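Long-range contacts in mandelate racemase/muconate lactonizing enzyme-like protein (Roseovarius sp. TM1035, PDB 3RCY), which belongs to the enolase superfamily and probably abstracts a proton alpha to a substrate carboxylate, with a magnesium ion to stabilise the enolate, its substrate being unassigned: residues W38-Y42 and Y313-E318; I71-F75 and W292-K296; A320-H324 and P360-L366. All coordinates share one frame; numbering follows the deposited sequence.

Interaction 1 of 3, residues W38-Y42 and Y313-E318; sequences WGECY and YAGPVE
E40 reaches from its strand across to the start of helix 316-327 and grips two backbone amides there with one carboxylate. Its chain is fully stretched, CG anti to the backbone N (chi1 179°), which carries the acid group the whole way over. G315 N, at the N-cap position, donates to OE2 on the syn side, 2.7 Å between G315 N and E40 OE2. The second oxygen is met differently: E318 N approaches E40 OE1 at 2.8 Å from above the carboxylate plane. Held at both oxygens, the carboxylate has little freedom to rotate, and its negative charge is probably stabilised by the helix N-terminus. The E318 side chain crosses that of E40 at about a right angle and sends its OE2 past Y42 to G286 N. V317 packs CG1 on the backbone of G39, 3.4 Å from G39 C, while the ring of Y42 offers its edge to Y313 O and leans on A314 CB. In the fold, strand 36-41 of the N-terminal domain thus meets helix 316-327 of the barrel domain; W24 and L26 of strand 24-31 touch E40, and helix 341-346 packs against P316.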
loop_
_atom_site.group_PDB
_atom_site.type_symbol
_atom_site.label_atom_id
_atom_site.label_comp_id
_atom_site.label_asym_id
_atom_site.label_seq_id
_atom_site.Cartn_x
_atom_site.Cartn_y
_atom_site.Cartn_z
ATOM N N TRP A 38 11.098 -43.272 16.765
ATOM C CA TRP A 38 11.348 -42.314 17.831
ATOM C C TRP A 38 11.143 -40.884 17.355
ATOM O O TRP A 38 11.493 -40.532 16.226
ATOM C CB TRP A 38 12.762 -42.475 18.387
ATOM C CG TRP A 38 12.955 -43.712 19.228
ATOM C CD1 TRP A 38 13.272 -44.967 18.785
ATOM C CD2 TRP A 38 12.855 -43.804 20.658
ATOM N NE1 TRP A 38 13.371 -45.837 19.851
ATOM C CE2 TRP A 38 13.121 -45.150 21.011
ATOM C CE3 TRP A 38 12.560 -42.884 21.674
ATOM C CZ2 TRP A 38 13.111 -45.596 22.338
ATOM C CZ3 TRP A 38 12.551 -43.331 23.000
ATOM C CH2 TRP A 38 12.823 -44.678 23.316
ATOM N N GLY A 39 10.570 -40.073 18.236
ATOM C CA GLY A 39 10.312 -38.670 17.968
ATOM C C GLY A 39 10.600 -37.860 19.210
ATOM O O GLY A 39 10.922 -38.417 20.272
ATOM N N GLU A 40 10.494 -36.543 19.087
ATOM C CA GLU A 40 10.756 -35.661 20.218
ATOM C C GLU A 40 9.805 -34.468 20.184
ATOM O O GLU A 40 9.661 -33.817 19.147
ATOM C CB GLU A 40 12.222 -35.213 20.212
ATOM C CG GLU A 40 12.581 -34.261 21.346
ATOM C CD GLU A 40 14.077 -34.119 21.572
ATOM O OE1 GLU A 40 14.887 -34.777 20.868
ATOM O OE2 GLU A 40 14.435 -33.325 22.472
ATOM N N CYS A 41 9.123 -34.220 21.301
ATOM C CA CYS A 41 8.208 -33.080 21.404
ATOM C C CYS A 41 8.910 -31.873 22.007
ATOM O O CYS A 41 9.732 -32.008 22.913
ATOM C CB CYS A 41 6.981 -33.429 22.250
ATOM S SG CYS A 41 6.003 -34.792 21.596
ATOM N N TYR A 42 8.574 -30.696 21.497
ATOM C CA TYR A 42 9.124 -29.447 21.987
ATOM C C TYR A 42 7.946 -28.575 22.419
ATOM O O TYR A 42 7.293 -27.924 21.589
ATOM C CB TYR A 42 9.972 -28.780 20.896
ATOM C CG TYR A 42 10.904 -27.694 21.400
ATOM C CD1 TYR A 42 12.028 -28.012 22.166
ATOM C CD2 TYR A 42 10.668 -26.355 21.099
ATOM C CE1 TYR A 42 12.890 -27.022 22.632
ATOM C CE2 TYR A 42 11.523 -25.351 21.556
ATOM C CZ TYR A 42 12.634 -25.696 22.318
ATOM O OH TYR A 42 13.480 -24.713 22.777
ATOM N N TYR A 313 17.339 -26.516 20.541
ATOM C CA TYR A 313 17.730 -26.450 21.941
ATOM C C TYR A 313 16.989 -27.555 22.662
ATOM O O TYR A 313 16.097 -27.310 23.472
ATOM C CB TYR A 313 17.506 -25.070 22.588
ATOM C CG TYR A 313 18.410 -24.905 23.788
ATOM C CD1 TYR A 313 19.791 -24.779 23.618
ATOM C CD2 TYR A 313 17.904 -24.946 25.091
ATOM C CE1 TYR A 313 20.646 -24.665 24.709
ATOM C CE2 TYR A 313 18.753 -24.827 26.199
ATOM C CZ TYR A 313 20.122 -24.689 25.995
ATOM O OH TYR A 313 20.983 -24.583 27.066
ATOM N N ALA A 314 17.375 -28.782 22.331
ATOM C CA ALA A 314 16.667 -29.977 22.748
ATOM C C ALA A 314 17.570 -31.176 22.470
ATOM O O ALA A 314 18.777 -31.013 22.271
ATOM C CB ALA A 314 15.347 -30.093 21.992
ATOM N N GLY A 315 16.993 -32.373 22.445
ATOM C CA GLY A 315 17.783 -33.596 22.330
ATOM C C GLY A 315 18.155 -33.988 20.911
ATOM O O GLY A 315 17.776 -33.310 19.945
ATOM N N PRO A 316 18.910 -35.093 20.779
ATOM C CA PRO A 316 19.460 -35.553 19.507
ATOM C C PRO A 316 18.424 -36.197 18.582
ATOM O O PRO A 316 18.710 -36.416 17.403
ATOM C CB PRO A 316 20.492 -36.596 19.943
ATOM C CG PRO A 316 19.954 -37.122 21.246
ATOM C CD PRO A 316 19.364 -35.924 21.911
ATOM N N VAL A 317 17.251 -36.523 19.116
ATOM C CA VAL A 317 16.175 -37.095 18.305
ATOM C C VAL A 317 15.551 -36.002 17.443
ATOM O O VAL A 317 15.402 -36.173 16.232
ATOM C CB VAL A 317 15.089 -37.818 19.167
ATOM C CG1 VAL A 317 13.898 -38.229 18.304
ATOM C CG2 VAL A 317 15.682 -39.050 19.856
ATOM N N GLU A 318 15.201 -34.870 18.054
ATOM C CA GLU A 318 14.739 -33.738 17.258
ATOM C C GLU A 318 15.825 -33.302 16.273
ATOM O O GLU A 318 15.531 -32.941 15.140
ATOM C CB GLU A 318 14.312 -32.554 18.128
ATOM C CG GLU A 318 13.520 -31.533 17.319
ATOM C CD GLU A 318 13.442 -30.168 17.968
ATOM O OE1 GLU A 318 14.485 -29.656 18.446
ATOM O OE2 GLU A 318 12.338 -29.592 17.972
#

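Interaction 2 of 3, residues I71-F75 and W292-K296; sequences IELMF and WEMKK
Helices 71-75 and 292-296 cross almost perpendicularly, at -95°, with their axes 11.4 Å apart, a separation that leaves the meeting to long side chains rather than to backbone. E72 does most of the bridging. Its chain bends at chi2, turning the carboxylate toward the other helix, where each oxygen takes a different partner. E72 OE1 forms a salt bridge with K296 NZ at 2.7 Å, the ammonium arriving on the syn side. E72 OE2 accepts the indole N-H of W292, 2.9 Å from W292 NE1, in a nearly straight bond of 165°. The oxygen lies in the indole plane, the donor stands well above the plane of the carboxylate, and the two flat groups are nearly perpendicular to each other. K296 reaches E72 with an extended chain, and its CE also lies against OE2.

Next to this polar cluster, I71 sets its CG2 against W292 CB at 3.6 Å. One turn further along, F75 is covered on one face by the carboxylate of E293, stacked with the two planes 22° apart and offset toward the rim of the ring; E293 OE2 comes within 3.6 Å of F75 CZ. The charge of that acid is met by K266, which also packs against F75.

The site is also a subunit boundary: K295 of a second subunit forms a salt bridge with E72 OE2, and E302 of that subunit forms one with K296 NZ. A buried glutamate is therefore surrounded by two lysines and an indole N-H, which would be expected to keep it ionised, and the same charges that join the N-terminal domain to the barrel also join one chain to the next.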
loop_
_atom_site.group_PDB
_atom_site.type_symbol
_atom_site.label_atom_id
_atom_site.label_comp_id
_atom_site.label_asym_id
_atom_site.label_seq_id
_atom_site.Cartn_x
_atom_site.Cartn_y
_atom_site.Cartn_z
ATOM N N ILE A 71 0.144 -38.786 6.810
ATOM C CA ILE A 71 0.714 -37.646 7.536
ATOM C C ILE A 71 -0.118 -36.367 7.348
ATOM O O ILE A 71 -0.300 -35.595 8.301
ATOM C CB ILE A 71 2.198 -37.414 7.095
ATOM C CG1 ILE A 71 3.057 -38.664 7.364
ATOM C CG2 ILE A 71 2.807 -36.172 7.750
ATOM C CD1 ILE A 71 3.448 -38.884 8.811
ATOM N N GLU A 72 -0.619 -36.144 6.130
ATOM C CA GLU A 72 -1.478 -34.993 5.851
ATOM C C GLU A 72 -2.745 -35.077 6.695
ATOM O O GLU A 72 -3.160 -34.098 7.321
ATOM C CB GLU A 72 -1.877 -34.929 4.362
ATOM C CG GLU A 72 -0.752 -34.653 3.387
ATOM C CD GLU A 72 -0.551 -33.165 3.081
ATOM O OE1 GLU A 72 -1.289 -32.307 3.623
ATOM O OE2 GLU A 72 0.363 -32.859 2.294
ATOM N N LEU A 73 -3.351 -36.263 6.692
ATOM C CA LEU A 73 -4.607 -36.508 7.394
ATOM C C LEU A 73 -4.441 -36.341 8.902
ATOM O O LEU A 73 -5.247 -35.673 9.548
ATOM C CB LEU A 73 -5.149 -37.903 7.064
ATOM C CG LEU A 73 -6.463 -38.316 7.760
ATOM C CD1 LEU A 73 -7.608 -37.349 7.464
ATOM C CD2 LEU A 73 -6.858 -39.733 7.369
ATOM N N MET A 74 -3.397 -36.945 9.454
ATOM C CA MET A 74 -3.176 -36.875 10.897
ATOM C C MET A 74 -2.906 -35.442 11.349
ATOM O O MET A 74 -3.414 -35.023 12.390
ATOM C CB MET A 74 -2.077 -37.840 11.352
ATOM C CG MET A 74 -2.518 -39.300 11.221
ATOM S SD MET A 74 -1.399 -40.459 12.009
ATOM C CE MET A 74 -0.112 -40.547 10.767
ATOM N N PHE A 75 -2.153 -34.682 10.552
ATOM C CA PHE A 75 -1.998 -33.261 10.839
ATOM C C PHE A 75 -3.354 -32.539 10.876
ATOM O O PHE A 75 -3.653 -31.841 11.852
ATOM C CB PHE A 75 -1.027 -32.550 9.884
ATOM C CG PHE A 75 -0.917 -31.065 10.151
ATOM C CD1 PHE A 75 -0.033 -30.582 11.115
ATOM C CD2 PHE A 75 -1.733 -30.159 9.469
ATOM C CE1 PHE A 75 0.046 -29.208 11.386
ATOM C CE2 PHE A 75 -1.662 -28.798 9.727
ATOM C CZ PHE A 75 -0.770 -28.318 10.684
ATOM N N TRP A 292 6.988 -33.014 7.702
ATOM C CA TRP A 292 6.197 -32.741 6.492
ATOM C C TRP A 292 5.672 -31.310 6.466
ATOM O O TRP A 292 5.776 -30.632 5.451
ATOM C CB TRP A 292 5.037 -33.732 6.374
ATOM C CG TRP A 292 4.403 -33.825 5.006
ATOM C CD1 TRP A 292 3.140 -33.423 4.656
ATOM C CD2 TRP A 292 4.997 -34.363 3.816
ATOM N NE1 TRP A 292 2.914 -33.679 3.318
ATOM C CE2 TRP A 292 4.033 -34.260 2.782
ATOM C CE3 TRP A 292 6.246 -34.935 3.524
ATOM C CZ2 TRP A 292 4.282 -34.705 1.474
ATOM C CZ3 TRP A 292 6.496 -35.379 2.226
ATOM C CH2 TRP A 292 5.514 -35.257 1.212
ATOM N N GLU A 293 5.104 -30.860 7.585
ATOM C CA GLU A 293 4.621 -29.481 7.707
ATOM C C GLU A 293 5.767 -28.489 7.447
ATOM O O GLU A 293 5.588 -27.488 6.748
ATOM C CB GLU A 293 3.973 -29.268 9.090
ATOM C CG GLU A 293 3.478 -27.854 9.380
ATOM C CD GLU A 293 2.192 -27.479 8.659
ATOM O OE1 GLU A 293 1.679 -28.263 7.825
ATOM O OE2 GLU A 293 1.686 -26.376 8.946
ATOM N N MET A 294 6.952 -28.796 7.967
ATOM C CA MET A 294 8.112 -27.939 7.731
ATOM C C MET A 294 8.658 -27.998 6.299
ATOM O O MET A 294 9.269 -27.032 5.844
ATOM C CB MET A 294 9.208 -28.174 8.780
ATOM C CG MET A 294 8.840 -27.604 10.167
ATOM S SD MET A 294 8.283 -25.880 10.097
ATOM C CE MET A 294 6.502 -26.043 10.037
ATOM N N LYS A 295 8.423 -29.111 5.593
ATOM C CA LYS A 295 8.689 -29.173 4.145
ATOM C C LYS A 295 7.807 -28.179 3.384
ATOM O O LYS A 295 8.252 -27.522 2.433
ATOM C CB LYS A 295 8.505 -30.601 3.590
ATOM C CG LYS A 295 9.659 -31.575 3.899
ATOM C CD LYS A 295 10.930 -31.295 3.058
ATOM C CE LYS A 295 10.773 -31.689 1.588
ATOM N NZ LYS A 295 12.092 -31.629 0.860
ATOM N N LYS A 296 6.554 -28.067 3.808
ATOM C CA LYS A 296 5.645 -27.075 3.248
ATOM C C LYS A 296 6.194 -25.668 3.466
ATOM O O LYS A 296 6.217 -24.852 2.536
ATOM C CB LYS A 296 4.241 -27.228 3.850
ATOM C CG LYS A 296 3.555 -28.562 3.502
ATOM C CD LYS A 296 2.084 -28.573 3.935
ATOM C CE LYS A 296 1.351 -29.825 3.433
ATOM N NZ LYS A 296 -0.029 -29.950 4.043
#

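Interaction 3 of 3, residues A320-H324 and P360-L366; sequences AANVH and PPEAPGL
The imidazole of H324 projects from its helix against loop 360-366, and its surroundings differ from side to side. At its edge, L366 O receives the N-H of NE2, with 2.8 Å between H324 NE2 and L366 O. The bond is not an ideal one: the oxygen is tilted 17° from the ring plane, and the donor stands above the carbonyl plane. P361 approaches obliquely, its CG 3.4 Å from H324 NE2, and G365 O nears CE1, also at a slant. W115 lies nearly parallel to the imidazole, the two rings meeting at about 20°, and its backbone N donates to H324 ND1. With CG beside the backbone N (chi1 -73°), the ring leans from the helix toward the loop. L366 CD2 touches H324 CD2 and A321 CA, and V323 CG1 packs on P361 CD at 4.0 Å. A leucine in place of H324 would probably leave L366 O and the amide of W115 without their ring partners and P361 CG without the ring it packs on. Because ND1 accepts while NE2 donates, the arrangement is consistent with a neutral imidazole protonated on NE2, buried and with both nitrogens satisfied, tying loop 360-366 to helix 316-327.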
loop_
_atom_site.group_PDB
_atom_site.type_symbol
_atom_site.label_atom_id
_atom_site.label_comp_id
_atom_site.label_asym_id
_atom_site.label_seq_id
_atom_site.Cartn_x
_atom_site.Cartn_y
_atom_site.Cartn_z
ATOM N N ALA A 320 18.042 -35.224 14.803
ATOM C CA ALA A 320 18.027 -36.166 13.677
ATOM C C ALA A 320 16.947 -35.795 12.656
ATOM O O ALA A 320 17.190 -35.849 11.446
ATOM C CB ALA A 320 17.847 -37.604 14.155
ATOM N N ALA A 321 15.772 -35.407 13.146
ATOM C CA ALA A 321 14.708 -34.903 12.275
ATOM C C ALA A 321 15.199 -33.697 11.475
ATOM O O ALA A 321 15.027 -33.648 10.250
ATOM C CB ALA A 321 13.433 -34.566 13.073
ATOM N N ASN A 322 15.844 -32.755 12.163
ATOM C CA ASN A 322 16.438 -31.574 11.520
ATOM C C ASN A 322 17.386 -31.928 10.370
ATOM O O ASN A 322 17.395 -31.267 9.328
ATOM C CB ASN A 322 17.196 -30.723 12.543
ATOM C CG ASN A 322 16.288 -30.096 13.589
ATOM O OD1 ASN A 322 15.064 -30.150 13.490
ATOM N ND2 ASN A 322 16.894 -29.486 14.596
ATOM N N VAL A 323 18.198 -32.961 10.582
ATOM C CA VAL A 323 19.213 -33.354 9.614
ATOM C C VAL A 323 18.591 -33.945 8.350
ATOM O O VAL A 323 18.969 -33.564 7.239
ATOM C CB VAL A 323 20.270 -34.300 10.251
ATOM C CG1 VAL A 323 21.176 -34.922 9.187
ATOM C CG2 VAL A 323 21.108 -33.525 11.280
ATOM N N HIS A 324 17.633 -34.860 8.513
ATOM C CA HIS A 324 16.911 -35.410 7.354
ATOM C C HIS A 324 16.137 -34.349 6.568
ATOM O O HIS A 324 16.132 -34.351 5.323
ATOM C CB HIS A 324 15.993 -36.546 7.806
ATOM C CG HIS A 324 16.750 -37.780 8.164
ATOM N ND1 HIS A 324 17.125 -38.714 7.225
ATOM C CD2 HIS A 324 17.285 -38.186 9.340
ATOM C CE1 HIS A 324 17.817 -39.672 7.816
ATOM N NE2 HIS A 324 17.940 -39.369 9.098
ATOM N N PRO A 360 24.374 -36.568 5.988
ATOM C CA PRO A 360 23.096 -37.279 6.129
ATOM C C PRO A 360 23.335 -38.777 6.288
ATOM O O PRO A 360 24.116 -39.352 5.521
ATOM C CB PRO A 360 22.394 -37.005 4.796
ATOM C CG PRO A 360 22.969 -35.704 4.341
ATOM C CD PRO A 360 24.403 -35.727 4.779
ATOM N N PRO A 361 22.695 -39.406 7.294
ATOM C CA PRO A 361 22.867 -40.849 7.477
ATOM C C PRO A 361 22.211 -41.656 6.359
ATOM O O PRO A 361 21.215 -41.211 5.762
ATOM C CB PRO A 361 22.194 -41.128 8.828
ATOM C CG PRO A 361 21.313 -39.979 9.087
ATOM C CD PRO A 361 21.922 -38.795 8.391
ATOM N N GLU A 362 22.785 -42.824 6.076
ATOM C CA GLU A 362 22.321 -43.684 4.990
ATOM C C GLU A 362 21.444 -44.842 5.469
ATOM O O GLU A 362 20.769 -45.473 4.651
ATOM C CB GLU A 362 23.513 -44.228 4.183
ATOM C CG GLU A 362 24.278 -43.171 3.375
ATOM C CD GLU A 362 23.473 -42.588 2.202
ATOM O OE1 GLU A 362 22.611 -43.292 1.624
ATOM O OE2 GLU A 362 23.715 -41.410 1.864
ATOM N N ALA A 363 21.458 -45.116 6.778
ATOM C CA ALA A 363 20.639 -46.181 7.375
ATOM C C ALA A 363 19.133 -45.860 7.297
ATOM O O ALA A 363 18.761 -44.707 7.066
ATOM C CB ALA A 363 21.063 -46.428 8.823
ATOM N N PRO A 364 18.259 -46.877 7.485
ATOM C CA PRO A 364 16.818 -46.630 7.334
ATOM C C PRO A 364 16.249 -45.718 8.417
ATOM O O PRO A 364 16.845 -45.602 9.493
ATOM C CB PRO A 364 16.206 -48.033 7.446
ATOM C CG PRO A 364 17.337 -48.977 7.185
ATOM C CD PRO A 364 18.546 -48.302 7.733
ATOM N N GLY A 365 15.120 -45.065 8.128
ATOM C CA GLY A 365 14.464 -44.196 9.103
ATOM C C GLY A 365 15.302 -42.977 9.438
ATOM O O GLY A 365 15.967 -42.413 8.562
ATOM N N LEU A 366 15.286 -42.569 10.705
ATOM C CA LEU A 366 16.108 -41.436 11.135
ATOM C C LEU A 366 17.588 -41.818 11.236
ATOM O O LEU A 366 18.449 -40.957 11.402
ATOM C CB LEU A 366 15.602 -40.855 12.465
ATOM C CG LEU A 366 14.268 -40.098 12.449
ATOM C CD1 LEU A 366 13.835 -39.773 13.880
ATOM C CD2 LEU A 366 14.316 -38.814 11.605
#

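In the fold
The three contacts illustrate how an enolase-superfamily chain closes its two-domain architecture. Interactions 1 and 2 each join the N-terminal domain to the barrel domain, whereas interaction 3 lies within the barrel range. Interaction 2 is nested inside the loop closed by interaction 1, and interaction 3 opens only after both have closed. Helix 316-327 serves interactions 1 and 3, whose centres are 13 Å apart and which touch where W38 O packs on L366 CD1. Interaction 2 stands apart, its centre 17 and 18 Å from the other two, on helices 71-80 and 290-302 beside a neighbouring subunit. The domain interface is thus held at separate places, one of which also meets a neighbouring subunit.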